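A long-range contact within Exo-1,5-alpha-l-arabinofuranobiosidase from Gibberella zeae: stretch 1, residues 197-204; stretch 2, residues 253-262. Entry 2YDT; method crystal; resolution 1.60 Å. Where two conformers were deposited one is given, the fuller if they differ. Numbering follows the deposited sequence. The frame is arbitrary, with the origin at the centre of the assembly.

Stretch 1 197-204: VVDDTKYA
Stretch 2, residues 253-262: PQKFLNKAHH

The contact joins a short strand, Val198 to Thr201, to an irregular segment more than fifty residues further along the chain, and buries 388 Å² summed over both sides. Leu257 contributes most of any residue (99 Å²), followed by Asp200 (61 Å²), and the CA atoms of these two, 4.5 Å apart, set the register. At the far end, Tyr203 and His261 cover 44 Å² each.

Leu257 follows Phe256 in a type I turn from Phe256 to Lys259. Phi/psi values of -61/-37° at Leu257 and -92/7° at Asn258 shape the turn, and Lys259 N closes it with a hydrogen bond to Phe256 O (3.2 Å). The CA-to-CB bond of Leu257 points sideways to the strand, and with chi1 at 176° (t) and chi2 at 66° (p) its side chain lies along stretch 1. Leu257 CB is 3.5 Å from Asp199 O, Leu257 CD2 is 4.1 Å from Asp199 CB, and Leu257 CD1 packs 3.9 Å from Thr201 N and 4.0 Å from Lys202 CG. The aliphatic part of Lys202 (chi1 62°, the rest t) thus meets the leucine, while Lys202 NZ forms a salt bridge with Asp199 OD2 at 2.7 Å.

Asp200 meets the turn through its backbone. Its CA-to-CB bond points away from stretch 2 (chi1 -67°, m), and phi/psi of -106/-35° depart from the extended values of Val198 and Asp199. Asp200 O lies 3.1 Å from Leu257 CA in a CA-H...O contact with an angle of 129° at the hydrogen, and 3.4 Å from Phe256 C. Although Asp200 O is also 3.2 Å from Leu257 N, the angle is too poor for a hydrogen bond; the same oxygen accepts one from Thr201 OG1 at 2.7 Å. Leu257 N instead donates to a water (3.1 Å from Leu257 N to the water O), which in turn donates to Asp199 O at 2.7 Å and Gln254 O at 2.9 Å, bridging the two backbones.

Beyond the turn, the chain is extended at Lys259, Ala260 and His261 (psi 149°, 148° and 160°), bringing His261 to Tyr203. Tyr203 has chi1 -71° (m) and chi2 -80°; its CA-to-CB bond points sideways, but the end of the side chain comes nearer. His261 points toward stretch 1 with chi1 66° (p) and chi2 -163°. Tyr203 OH and His261 ND1 share a hydrogen bond of 2.7 Å, the sole direct one between the stretches. The rings meet rim to rim, centroids 5.6 Å apart and planes at 30°.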

# COMPACT_ATOMS: atom_id res chain seq x y z
N VAL A 197 -9.05 -13.92 -12.28
CA VAL A 197 -7.86 -13.80 -11.41
C VAL A 197 -6.62 -14.36 -12.09
O VAL A 197 -6.65 -15.47 -12.67
CB VAL A 197 -8.10 -14.49 -10.09
CG1 VAL A 197 -6.84 -14.48 -9.19
CG2 VAL A 197 -9.27 -13.83 -9.34
N VAL A 198 -5.53 -13.59 -12.04
CA VAL A 198 -4.21 -13.99 -12.56
C VAL A 198 -3.23 -14.06 -11.39
O VAL A 198 -3.10 -13.08 -10.64
CB VAL A 198 -3.69 -13.02 -13.60
CG1 VAL A 198 -2.26 -13.38 -14.14
CG2 VAL A 198 -4.71 -12.85 -14.79
N ASP A 199 -2.51 -15.18 -11.26
CA ASP A 199 -1.50 -15.30 -10.19
C ASP A 199 -0.27 -14.45 -10.49
O ASP A 199 0.22 -14.41 -11.65
CB ASP A 199 -1.08 -16.75 -10.03
CG ASP A 199 -2.18 -17.62 -9.43
OD1 ASP A 199 -3.21 -17.11 -8.93
OD2 ASP A 199 -2.10 -18.87 -9.58
N ASP A 200 0.22 -13.76 -9.45
CA ASP A 200 1.39 -12.90 -9.53
C ASP A 200 2.63 -13.51 -8.86
O ASP A 200 3.75 -13.22 -9.28
CB ASP A 200 1.12 -11.54 -8.89
CG ASP A 200 0.10 -10.72 -9.64
OD1 ASP A 200 0.09 -10.77 -10.88
OD2 ASP A 200 -0.70 -10.04 -8.95
N THR A 201 2.42 -14.25 -7.77
CA THR A 201 3.51 -14.83 -6.98
C THR A 201 2.89 -15.86 -6.07
O THR A 201 1.90 -15.60 -5.39
CB THR A 201 4.28 -13.74 -6.15
OG1 THR A 201 5.25 -13.10 -6.98
CG2 THR A 201 5.00 -14.34 -4.94
N LYS A 202 3.45 -17.07 -6.09
CA LYS A 202 3.00 -18.15 -5.23
C LYS A 202 4.14 -19.13 -5.02
O LYS A 202 5.04 -19.23 -5.84
CB LYS A 202 1.81 -18.89 -5.82
CG LYS A 202 2.05 -19.57 -7.14
CD LYS A 202 0.72 -19.98 -7.77
CE LYS A 202 0.92 -20.64 -9.12
NZ LYS A 202 -0.41 -20.94 -9.70
N TYR A 203 4.09 -19.85 -3.91
CA TYR A 203 5.16 -20.73 -3.48
C TYR A 203 4.64 -22.14 -3.17
O TYR A 203 3.62 -22.31 -2.57
CB TYR A 203 5.90 -20.12 -2.29
CG TYR A 203 6.72 -18.93 -2.69
CD1 TYR A 203 7.97 -19.06 -3.29
CD2 TYR A 203 6.23 -17.63 -2.57
CE1 TYR A 203 8.69 -17.98 -3.69
CE2 TYR A 203 6.95 -16.55 -2.98
CZ TYR A 203 8.20 -16.70 -3.54
OH TYR A 203 8.93 -15.63 -3.99
N ALA A 204 5.39 -23.14 -3.61
CA ALA A 204 5.06 -24.55 -3.44
C ALA A 204 4.92 -25.01 -1.99
O ALA A 204 4.10 -25.91 -1.69
CB ALA A 204 6.17 -25.41 -4.14
N PRO A 253 3.83 -5.87 -16.31
CA PRO A 253 3.50 -5.99 -14.89
C PRO A 253 2.30 -6.93 -14.62
O PRO A 253 1.85 -7.12 -13.47
CB PRO A 253 3.24 -4.54 -14.50
CG PRO A 253 2.63 -3.97 -15.70
CD PRO A 253 3.39 -4.56 -16.85
N GLN A 254 1.81 -7.57 -15.67
CA GLN A 254 0.86 -8.68 -15.56
C GLN A 254 1.52 -10.06 -15.42
O GLN A 254 0.84 -11.08 -15.22
CB GLN A 254 -0.08 -8.71 -16.77
CG GLN A 254 -0.91 -7.45 -16.94
CD GLN A 254 -1.57 -7.40 -18.29
OE1 GLN A 254 -2.79 -7.61 -18.40
NE2 GLN A 254 -0.78 -7.13 -19.35
N LYS A 255 2.84 -10.07 -15.57
CA LYS A 255 3.61 -11.29 -15.67
C LYS A 255 4.75 -11.36 -14.68
O LYS A 255 5.87 -11.80 -15.01
CB LYS A 255 4.17 -11.42 -17.09
CG LYS A 255 3.10 -11.46 -18.19
CD LYS A 255 3.78 -11.81 -19.56
CE LYS A 255 2.80 -11.74 -20.69
NZ LYS A 255 1.87 -12.87 -20.61
N PHE A 256 4.49 -11.00 -13.43
CA PHE A 256 5.50 -11.20 -12.40
C PHE A 256 5.69 -12.67 -12.00
O PHE A 256 6.72 -13.01 -11.43
CB PHE A 256 5.22 -10.33 -11.17
CG PHE A 256 5.40 -8.83 -11.42
CD1 PHE A 256 6.65 -8.33 -11.73
CD2 PHE A 256 4.31 -7.95 -11.35
CE1 PHE A 256 6.84 -6.96 -11.94
CE2 PHE A 256 4.47 -6.61 -11.54
CZ PHE A 256 5.73 -6.10 -11.84
N LEU A 257 4.72 -13.54 -12.27
CA LEU A 257 4.72 -14.89 -11.72
C LEU A 257 5.95 -15.68 -12.17
O LEU A 257 6.51 -16.46 -11.37
CB LEU A 257 3.47 -15.64 -12.10
CG LEU A 257 3.42 -17.10 -11.66
CD1 LEU A 257 3.36 -17.19 -10.14
CD2 LEU A 257 2.22 -17.78 -12.29
N ASN A 258 6.38 -15.47 -13.42
CA ASN A 258 7.51 -16.24 -14.00
C ASN A 258 8.88 -15.63 -13.84
O ASN A 258 9.86 -16.14 -14.39
CB ASN A 258 7.29 -16.51 -15.49
CG ASN A 258 7.72 -15.33 -16.36
OD1 ASN A 258 8.54 -15.45 -17.30
ND2 ASN A 258 7.23 -14.20 -16.02
N LYS A 259 8.97 -14.55 -13.09
CA LYS A 259 10.21 -13.82 -12.95
C LYS A 259 10.93 -14.26 -11.70
O LYS A 259 10.30 -14.58 -10.69
CB LYS A 259 9.96 -12.32 -12.91
CG LYS A 259 9.17 -11.78 -14.13
CD LYS A 259 9.91 -12.10 -15.42
CE LYS A 259 9.38 -11.30 -16.58
NZ LYS A 259 7.96 -11.57 -16.90
N ALA A 260 12.25 -14.22 -11.75
CA ALA A 260 13.07 -14.57 -10.59
C ALA A 260 12.77 -13.62 -9.43
O ALA A 260 12.45 -12.44 -9.63
CB ALA A 260 14.55 -14.48 -10.96
N HIS A 261 12.88 -14.13 -8.22
CA HIS A 261 12.70 -13.29 -7.05
C HIS A 261 14.05 -12.85 -6.47
O HIS A 261 15.10 -13.47 -6.74
CB HIS A 261 11.79 -13.94 -5.99
CG HIS A 261 12.32 -15.18 -5.32
ND1 HIS A 261 11.49 -16.04 -4.63
CD2 HIS A 261 13.56 -15.73 -5.26
CE1 HIS A 261 12.20 -17.04 -4.15
NE2 HIS A 261 13.45 -16.90 -4.54
N HIS A 262 14.01 -11.78 -5.70
CA HIS A 262 15.20 -11.18 -5.09
C HIS A 262 14.88 -10.67 -3.70
O HIS A 262 13.98 -9.88 -3.55
CB HIS A 262 15.70 -10.02 -5.91
CG HIS A 262 15.98 -10.36 -7.33
ND1 HIS A 262 17.15 -10.98 -7.73
CD2 HIS A 262 15.24 -10.19 -8.46
CE1 HIS A 262 17.12 -11.16 -9.03
NE2 HIS A 262 15.98 -10.71 -9.50
O HOH W 1 1.83 -13.01 -13.35